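Local coordinates for SnoaL-like domain-containing protein (Agrobacterium tumefaciens str. C58, PDB 3DXO), which is of unknown function but, as a SnoaL-like protein of the NTF2 clan, is probably an isomerase or binds a small molecule, at residues B[6-11]-B[101-106]; B[22-27]-B[53-58]; B[46-51]-B[106-111]; B[84-87]-B[93-96]. All coordinates share one frame; numbering follows the deposited sequence.

The four contacts trace one NTF2-like fold: three helices and a strongly bent sheet. Contacts 1 and 3, centres 11 Å apart, are joined directly: S102 and D110–N111 pair as neighbouring strands (S102 N to N111 O 2.9 Å), and E106, in the turn between them, belongs to both. Contacts 2 and 3 share helix 47-61, their centres 12 Å apart. Contact 4 lies at the start of strand 93-103 and contact 1 at its end, centres 21 Å apart; contact 4 is 24 Å from contact 3, across the chain's centre from both. Bound PEG lies about 3 Å from the W84 side chain (contact 4) and 4 Å from R24's (contact 2), probably crystallisation solvent, though possibly marking a pocket.

Contact 1 of 4, residues B[6-11]-B[101-106]; sequences LTIAQT and VSLNTE
V101, on strand 93-103, meets helix 3-17 through one methyl: its CG1 lies 4.2 Å from I8 CG2, and the two side chains slide past each other in opposite directions. The same CG1 also packs on I109 of the neighbouring strand, and the side chain touches F82. S102 alternates to the far face of the strand. L103 then turns back toward the helix and carries the closer approach. Its CD2 reaches I8 CD1 at 3.4 Å, tip to tip, while its CD1 lies 4.1 Å from I8 CG2. I8 can serve both residues because its branches divide: CG2, anti to the backbone N (chi1, measured to CG1, is -64°), spans V101 and L103, whereas the CG1–CD1 arm runs out to L103. Past L103 the chain leaves the helix, and N104 OD1 accepts from E106 N at 3.0 Å, shaping an Asx turn. One isoleucine thus sits over two alternate residues of a strand, with A9 resting nearby on L69 and F82: the helix-on-sheet packing by which the N-terminal helix of an NTF2-like fold lies against the curved sheet.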
# COMPACT_ATOMS: atom_id res chain seq x y z
N LEU B 6 -2.72 -6.63 13.74
CA LEU B 6 -2.28 -5.71 14.80
C LEU B 6 -0.88 -6.15 15.25
O LEU B 6 0.05 -5.32 15.38
CB LEU B 6 -3.27 -5.67 15.96
CG LEU B 6 -2.90 -4.75 17.13
CD1 LEU B 6 -2.66 -3.31 16.65
CD2 LEU B 6 -3.97 -4.81 18.23
N THR B 7 -0.74 -7.46 15.47
CA THR B 7 0.54 -8.04 15.90
C THR B 7 1.65 -7.68 14.89
O THR B 7 2.75 -7.28 15.27
CB THR B 7 0.42 -9.58 16.05
OG1 THR B 7 -0.61 -9.88 17.01
CG2 THR B 7 1.74 -10.20 16.46
N ILE B 8 1.34 -7.81 13.61
CA ILE B 8 2.32 -7.52 12.58
C ILE B 8 2.72 -6.04 12.65
O ILE B 8 3.92 -5.73 12.65
CB ILE B 8 1.81 -7.94 11.18
CG1 ILE B 8 1.60 -9.47 11.15
CG2 ILE B 8 2.79 -7.52 10.10
CD1 ILE B 8 0.73 -10.01 10.00
N ALA B 9 1.73 -5.15 12.79
CA ALA B 9 2.00 -3.72 12.87
C ALA B 9 2.87 -3.44 14.10
O ALA B 9 3.89 -2.73 14.01
CB ALA B 9 0.72 -2.94 12.92
N GLN B 10 2.51 -4.05 15.22
CA GLN B 10 3.27 -3.86 16.47
C GLN B 10 4.67 -4.38 16.41
O GLN B 10 5.54 -3.73 16.90
CB GLN B 10 2.57 -4.52 17.64
CG GLN B 10 1.29 -3.81 18.02
CD GLN B 10 0.45 -4.62 18.94
OE1 GLN B 10 0.57 -5.83 18.99
NE2 GLN B 10 -0.41 -3.96 19.68
N THR B 11 4.86 -5.57 15.84
CA THR B 11 6.19 -6.19 15.68
C THR B 11 7.05 -5.32 14.77
O THR B 11 8.24 -5.11 15.03
CB THR B 11 6.08 -7.60 15.06
OG1 THR B 11 5.37 -8.46 15.96
CG2 THR B 11 7.44 -8.18 14.77
N VAL B 101 2.74 -4.14 4.29
CA VAL B 101 3.69 -5.20 4.62
C VAL B 101 3.22 -6.56 4.09
O VAL B 101 2.03 -6.85 4.12
CB VAL B 101 3.85 -5.26 6.16
CG1 VAL B 101 4.78 -6.39 6.58
CG2 VAL B 101 4.36 -3.94 6.67
N SER B 102 4.13 -7.38 3.59
CA SER B 102 3.78 -8.70 3.06
C SER B 102 4.53 -9.76 3.84
O SER B 102 5.73 -9.63 4.10
CB SER B 102 4.21 -8.85 1.61
OG SER B 102 3.98 -7.68 0.87
N LEU B 103 3.82 -10.82 4.18
CA LEU B 103 4.42 -11.95 4.86
C LEU B 103 4.65 -13.03 3.84
O LEU B 103 3.87 -13.17 2.91
CB LEU B 103 3.51 -12.43 5.99
CG LEU B 103 3.83 -11.86 7.38
CD1 LEU B 103 4.08 -10.34 7.41
CD2 LEU B 103 2.76 -12.25 8.34
N ASN B 104 5.75 -13.77 3.96
CA ASN B 104 5.99 -14.89 3.08
C ASN B 104 5.23 -16.08 3.66
O ASN B 104 4.63 -15.96 4.72
CB ASN B 104 7.49 -15.16 2.90
CG ASN B 104 8.21 -15.46 4.21
OD1 ASN B 104 7.58 -15.81 5.21
ND2 ASN B 104 9.53 -15.32 4.20
N THR B 105 5.25 -17.23 2.99
CA THR B 105 4.49 -18.37 3.47
C THR B 105 4.97 -18.93 4.80
O THR B 105 4.38 -19.85 5.32
CB THR B 105 4.44 -19.51 2.44
OG1 THR B 105 5.77 -20.00 2.24
CG2 THR B 105 3.84 -19.03 1.11
N GLU B 106 6.03 -18.38 5.37
CA GLU B 106 6.55 -18.87 6.65
C GLU B 106 6.36 -17.84 7.77
O GLU B 106 7.04 -17.90 8.78
CB GLU B 106 8.03 -19.19 6.48
CG GLU B 106 8.27 -20.02 5.21
CD GLU B 106 9.74 -20.35 4.98
OE1 GLU B 106 10.63 -19.76 5.64
OE2 GLU B 106 9.99 -21.20 4.09

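Contact 2 of 4, residues B[22-27]-B[53-58]; sequences ERRRHL and AMIEAA
Helices 21-31 and 47-61 run roughly antiparallel where R24 faces I55 and E56, their segment axes 10.5 Å apart at closest approach and inclined at 142°. The pair belongs to the helical layer of the NTF2-like fold, and R24 spans the distance between them. With CG anti to the backbone N (chi1 -155°), its chain heads for the other helix, then bends at chi3 (-28°). Its aliphatic part rests on I55, CD 3.6 Å from CG2, and the same methyl meets the guanidinium at its edge, close to its plane. NH1 also lies 3.7 Å from E56 CA, so it abuts the helix backbone; the like-charged R59 NE is close to it too. W16 of helix 3-17 touches I55 as well, which ties the pair to the third helix.

Toward the solvent the charges are only loosely paired. R25 forms a salt bridge within its own helix, NH1 to E22 OE2, 3.5 Å, with that oxygen at the guanidinium edge. E56 probably adds a weaker electrostatic pull, since no N-H of R25 points at it: its OE1 stands 4.4 Å from R25 NH2, well out of the guanidinium plane.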
# COMPACT_ATOMS: atom_id res chain seq x y z
N GLU B 22 21.86 -3.78 18.81
CA GLU B 22 21.92 -5.23 18.89
C GLU B 22 20.58 -5.88 19.05
O GLU B 22 20.28 -6.83 18.35
CB GLU B 22 22.72 -5.63 20.08
CG GLU B 22 24.16 -5.63 19.83
CD GLU B 22 24.68 -7.03 19.92
OE1 GLU B 22 24.07 -7.83 20.71
OE2 GLU B 22 25.71 -7.32 19.23
N ARG B 23 19.77 -5.40 19.98
CA ARG B 23 18.47 -5.98 20.15
C ARG B 23 17.67 -5.89 18.87
O ARG B 23 16.93 -6.82 18.53
CB ARG B 23 17.72 -5.29 21.27
CG ARG B 23 18.33 -5.63 22.61
CD ARG B 23 17.51 -5.05 23.74
NE ARG B 23 18.09 -5.42 25.04
CZ ARG B 23 17.53 -5.21 26.23
NH1 ARG B 23 16.29 -4.71 26.32
NH2 ARG B 23 18.16 -5.59 27.32
N ARG B 24 17.85 -4.80 18.13
CA ARG B 24 17.16 -4.62 16.87
C ARG B 24 17.58 -5.64 15.82
O ARG B 24 16.73 -6.10 15.06
CB ARG B 24 17.43 -3.25 16.38
CG ARG B 24 16.37 -2.70 15.44
CD ARG B 24 16.74 -1.26 15.02
NE ARG B 24 17.52 -0.70 16.13
CZ ARG B 24 17.96 0.52 16.21
NH1 ARG B 24 17.67 1.32 15.28
NH2 ARG B 24 18.66 0.94 17.24
N ARG B 25 18.85 -6.01 15.76
CA ARG B 25 19.24 -7.05 14.78
C ARG B 25 18.48 -8.31 15.08
O ARG B 25 17.93 -8.95 14.19
CB ARG B 25 20.72 -7.35 14.80
CG ARG B 25 21.52 -6.21 14.34
CD ARG B 25 22.99 -6.59 14.26
NE ARG B 25 23.73 -5.35 14.25
CZ ARG B 25 24.45 -4.85 15.26
NH1 ARG B 25 24.67 -5.53 16.41
NH2 ARG B 25 25.02 -3.66 15.08
N HIS B 26 18.44 -8.66 16.35
CA HIS B 26 17.70 -9.82 16.86
C HIS B 26 16.23 -9.74 16.45
O HIS B 26 15.64 -10.69 16.01
CB HIS B 26 17.85 -9.94 18.40
CG HIS B 26 16.78 -10.75 19.08
ND1 HIS B 26 16.76 -12.13 19.05
CD2 HIS B 26 15.70 -10.37 19.80
CE1 HIS B 26 15.71 -12.57 19.71
NE2 HIS B 26 15.05 -11.52 20.18
N LEU B 27 15.64 -8.57 16.61
CA LEU B 27 14.22 -8.40 16.28
C LEU B 27 13.95 -8.56 14.77
O LEU B 27 13.03 -9.25 14.38
CB LEU B 27 13.69 -7.03 16.75
CG LEU B 27 13.61 -6.68 18.25
CD1 LEU B 27 13.14 -5.25 18.50
CD2 LEU B 27 12.72 -7.69 18.95
N ALA B 53 20.52 -2.15 9.30
CA ALA B 53 21.44 -1.02 9.08
C ALA B 53 20.63 0.24 8.71
O ALA B 53 20.79 1.30 9.33
CB ALA B 53 22.48 -1.35 8.02
N MSE B 54 19.72 0.10 7.76
CA MSE B 54 18.85 1.20 7.34
C MSE B 54 18.13 1.86 8.52
O MSE B 54 18.18 3.07 8.67
CB MSE B 54 17.82 0.68 6.34
CG MSE B 54 17.05 1.72 5.60
SE MSE B 54 15.59 0.87 4.70
CE MSE B 54 14.57 0.45 6.21
N ILE B 55 17.48 1.05 9.36
CA ILE B 55 16.76 1.58 10.51
C ILE B 55 17.70 2.33 11.45
O ILE B 55 17.39 3.38 11.95
CB ILE B 55 16.02 0.47 11.30
CG1 ILE B 55 14.93 -0.17 10.42
CG2 ILE B 55 15.40 1.06 12.60
CD1 ILE B 55 14.36 -1.47 10.94
N GLU B 56 18.87 1.77 11.68
CA GLU B 56 19.84 2.43 12.52
C GLU B 56 20.28 3.77 11.94
O GLU B 56 20.42 4.73 12.70
CB GLU B 56 21.06 1.57 12.70
CG GLU B 56 22.11 2.27 13.55
CD GLU B 56 23.25 1.35 13.91
OE1 GLU B 56 23.01 0.16 14.12
OE2 GLU B 56 24.39 1.79 13.98
N ALA B 57 20.54 3.84 10.63
CA ALA B 57 20.94 5.09 9.98
C ALA B 57 19.81 6.13 10.13
O ALA B 57 20.08 7.29 10.44
CB ALA B 57 21.30 4.86 8.52
N ALA B 58 18.57 5.70 9.92
CA ALA B 58 17.38 6.55 10.03
C ALA B 58 17.29 7.19 11.42
O ALA B 58 17.11 8.40 11.57
CB ALA B 58 16.13 5.72 9.74

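Contact 3 of 4, residues B[46-51]-B[106-111]; sequences EGQQGI and EGRIDN
Q48 and R108 bring their flat ends together edge to edge, and the meeting is made by a single pair of atoms. Q48 NE2 lies 2.9 Å from R108 NH2, near the plane of the guanidinium. Both are N-H donors, so this is no hydrogen bond, and at this resolution the short distance is doubtful in detail. They probably come together because both side chains turn to the same acceptor: the backbone carbonyl oxygen of W32 accepts a hydrogen bond from Q48 NE2 and a weak one from R108 NE. Amide and guanidinium are only 8° from coplanar, which is consistent with a shared acceptor.

The conformations deliver the two ends from different directions. Q48 leaves the first turn of helix 47-61 beside the strand rather than straight at it, CG next to the backbone N (chi1 -71°), and its extended chain carries the amide outward to W32. R108 does point at the helix, but its chain folds at chi3 (63°), swinging the guanidinium round so that NE and NH2 both face the Q48–W32 side. The two side chains therefore approach at a slant.

Behind R108 the backbone is held by N104 OD1, which bonds to R108 N, and I109 is already in the strand. Next, D110 and N111 together face S102, a classic beta bulge at the start of strand 109-117 in the curved sheet of this NTF2-like fold.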
# COMPACT_ATOMS: atom_id res chain seq x y z
N GLU B 46 17.67 -4.10 1.55
CA GLU B 46 17.32 -5.50 1.34
C GLU B 46 18.14 -6.42 2.22
O GLU B 46 19.30 -6.15 2.47
CB GLU B 46 17.33 -5.91 -0.13
CG GLU B 46 18.61 -6.45 -0.78
CD GLU B 46 18.33 -6.90 -2.27
OE1 GLU B 46 17.15 -6.80 -2.73
OE2 GLU B 46 19.29 -7.34 -2.98
N GLY B 47 17.50 -7.48 2.71
CA GLY B 47 18.11 -8.44 3.62
C GLY B 47 17.92 -8.00 5.06
O GLY B 47 17.65 -6.83 5.36
N GLN B 48 18.03 -8.95 5.96
CA GLN B 48 17.91 -8.68 7.38
C GLN B 48 18.95 -7.66 7.81
O GLN B 48 18.62 -6.67 8.50
CB GLN B 48 18.07 -9.97 8.15
CG GLN B 48 16.88 -10.89 7.98
CD GLN B 48 17.19 -12.28 8.44
OE1 GLN B 48 18.34 -12.65 8.58
NE2 GLN B 48 16.17 -13.07 8.65
N GLN B 49 20.19 -7.91 7.39
CA GLN B 49 21.31 -7.02 7.73
C GLN B 49 20.99 -5.60 7.27
O GLN B 49 20.92 -4.69 8.09
CB GLN B 49 22.61 -7.45 7.03
CG GLN B 49 23.12 -8.84 7.37
CD GLN B 49 23.83 -8.91 8.73
OE1 GLN B 49 23.51 -8.16 9.67
NE2 GLN B 49 24.79 -9.85 8.84
N GLY B 50 20.75 -5.45 5.97
CA GLY B 50 20.49 -4.16 5.34
C GLY B 50 19.38 -3.34 5.96
O GLY B 50 19.52 -2.13 6.13
N ILE B 51 18.27 -4.01 6.29
CA ILE B 51 17.15 -3.34 6.91
C ILE B 51 17.52 -2.91 8.33
O ILE B 51 17.22 -1.78 8.74
CB ILE B 51 15.89 -4.19 6.85
CG1 ILE B 51 15.36 -4.10 5.42
CG2 ILE B 51 14.89 -3.68 7.82
CD1 ILE B 51 14.16 -4.92 5.14
N GLU B 106 6.03 -18.38 5.37
CA GLU B 106 6.55 -18.87 6.65
C GLU B 106 6.36 -17.84 7.77
O GLU B 106 7.04 -17.90 8.78
CB GLU B 106 8.03 -19.19 6.48
CG GLU B 106 8.27 -20.02 5.21
CD GLU B 106 9.74 -20.35 4.98
OE1 GLU B 106 10.63 -19.76 5.64
OE2 GLU B 106 9.99 -21.20 4.09
N GLY B 107 5.45 -16.90 7.55
CA GLY B 107 5.12 -15.85 8.51
C GLY B 107 6.08 -14.68 8.69
O GLY B 107 5.84 -13.84 9.56
N ARG B 108 7.14 -14.58 7.90
CA ARG B 108 8.13 -13.50 8.10
C ARG B 108 8.02 -12.42 7.04
O ARG B 108 7.65 -12.73 5.90
CB ARG B 108 9.54 -14.10 8.18
CG ARG B 108 9.69 -14.95 9.44
CD ARG B 108 10.84 -15.95 9.43
NE ARG B 108 12.16 -15.33 9.34
CZ ARG B 108 13.32 -15.99 9.45
NH1 ARG B 108 13.33 -17.30 9.68
NH2 ARG B 108 14.47 -15.36 9.35
N ILE B 109 8.35 -11.18 7.40
CA ILE B 109 8.19 -10.02 6.49
C ILE B 109 9.14 -10.08 5.29
O ILE B 109 10.36 -10.05 5.44
CB ILE B 109 8.39 -8.65 7.24
CG1 ILE B 109 7.42 -8.54 8.42
CG2 ILE B 109 8.20 -7.51 6.27
CD1 ILE B 109 7.52 -7.27 9.22
N ASP B 110 8.58 -10.17 4.09
CA ASP B 110 9.38 -10.25 2.85
C ASP B 110 9.31 -8.99 1.98
O ASP B 110 10.09 -8.83 1.05
CB ASP B 110 9.02 -11.49 2.00
CG ASP B 110 7.59 -11.46 1.46
OD1 ASP B 110 6.87 -10.47 1.61
OD2 ASP B 110 7.20 -12.47 0.86
N ASN B 111 8.38 -8.10 2.27
CA ASN B 111 8.24 -6.91 1.44
C ASN B 111 7.51 -5.77 2.13
O ASN B 111 6.47 -5.99 2.73
CB ASN B 111 7.48 -7.29 0.15
CG ASN B 111 7.84 -6.40 -1.03
OD1 ASN B 111 9.00 -5.97 -1.16
ND2 ASN B 111 6.87 -6.11 -1.90

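Contact 4 of 4, residues B[84-87]-B[93-96]; sequences WRLI and DVAG
R85 and D93 meet near the loop end of the hairpin formed by strands 79-87 and 93-103, and the arginine can be followed outward. CB lies 3.6 Å from D93 OD2, CG stays equally near that oxygen, and CD is 3.9 Å from it. Bends at chi2 (-54°) and chi3 then fold the chain back over the partner strand instead of letting it run outward. NE donates to both carboxylate oxygens on their syn lone pairs, the straighter bond being to OD2 (3.1 Å, 162°). NH2 donates to OD1 at 2.9 Å, so D93 is gripped side-on, with the two planes turned 37° apart. NH1 goes the other way, over G96, lying 3.5 Å from its CA, and bonds to the carbonyl of G118. Beneath the guanidinium face sits A95 O, which is already taken: L86 N donates to it at 2.7 Å. Farther along, V94 N bonds to L86 O.

On the other face, L86 CD2 touches V94 CG2 at 3.6 Å. The W84 ring lies with one face under G96, whose CA makes an off-centre CH-pi contact, while its NE1 bonds to D99.

Two backbone bonds join 84-87 to 93-96, and a bidentate salt bridge adds a charged tie on the surface. The second pull of G118 on R85 would help fix the guanidinium's rotation, and the carbonyl below its face probably stabilises the positive charge.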
# COMPACT_ATOMS: atom_id res chain seq x y z
N TRP B 84 1.17 5.24 11.06
CA TRP B 84 1.86 5.64 12.27
C TRP B 84 2.18 7.13 12.21
O TRP B 84 2.24 7.68 11.13
CB TRP B 84 3.17 4.84 12.42
CG TRP B 84 4.01 4.93 11.22
CD1 TRP B 84 4.02 4.06 10.18
CD2 TRP B 84 4.93 5.99 10.88
NE1 TRP B 84 4.92 4.48 9.23
CE2 TRP B 84 5.48 5.67 9.62
CE3 TRP B 84 5.33 7.16 11.51
CZ2 TRP B 84 6.40 6.49 8.96
CZ3 TRP B 84 6.28 7.98 10.86
CH2 TRP B 84 6.80 7.64 9.60
N ARG B 85 2.42 7.73 13.37
CA ARG B 85 2.77 9.13 13.50
C ARG B 85 4.19 9.23 14.05
O ARG B 85 4.62 8.40 14.85
CB ARG B 85 1.81 9.80 14.49
CG ARG B 85 0.31 9.71 14.18
CD ARG B 85 -0.02 10.22 12.78
NE ARG B 85 0.42 11.59 12.60
CZ ARG B 85 0.53 12.19 11.43
NH1 ARG B 85 0.23 11.53 10.32
NH2 ARG B 85 0.96 13.45 11.36
N LEU B 86 4.91 10.27 13.63
CA LEU B 86 6.27 10.51 14.09
C LEU B 86 6.20 11.52 15.21
O LEU B 86 5.82 12.66 14.97
CB LEU B 86 7.15 11.05 12.95
CG LEU B 86 8.65 11.29 13.17
CD1 LEU B 86 9.38 10.04 13.58
CD2 LEU B 86 9.25 11.85 11.90
N ILE B 87 6.59 11.10 16.42
CA ILE B 87 6.57 11.95 17.62
C ILE B 87 7.99 12.43 18.04
O ILE B 87 8.95 11.66 18.19
CB ILE B 87 5.83 11.26 18.80
CG1 ILE B 87 4.42 10.75 18.37
CG2 ILE B 87 5.72 12.21 19.99
CD1 ILE B 87 3.48 11.77 17.78
N ASP B 93 3.63 15.94 17.40
CA ASP B 93 3.34 15.15 16.22
C ASP B 93 3.82 15.99 15.03
O ASP B 93 3.21 16.99 14.68
CB ASP B 93 1.85 14.88 16.11
CG ASP B 93 1.49 13.87 15.05
OD1 ASP B 93 2.11 13.87 13.96
OD2 ASP B 93 0.53 13.10 15.29
N VAL B 94 4.90 15.56 14.41
CA VAL B 94 5.57 16.28 13.35
C VAL B 94 5.19 15.76 11.96
O VAL B 94 5.27 16.48 11.00
CB VAL B 94 7.10 16.19 13.57
CG1 VAL B 94 7.44 16.62 15.02
CG2 VAL B 94 7.63 14.79 13.31
N ALA B 95 4.76 14.51 11.86
CA ALA B 95 4.42 13.92 10.57
C ALA B 95 3.96 12.47 10.75
O ALA B 95 3.74 11.99 11.88
CB ALA B 95 5.62 13.97 9.64
N GLY B 96 3.83 11.76 9.64
CA GLY B 96 3.48 10.35 9.71
C GLY B 96 3.73 9.59 8.43
O GLY B 96 4.21 10.16 7.42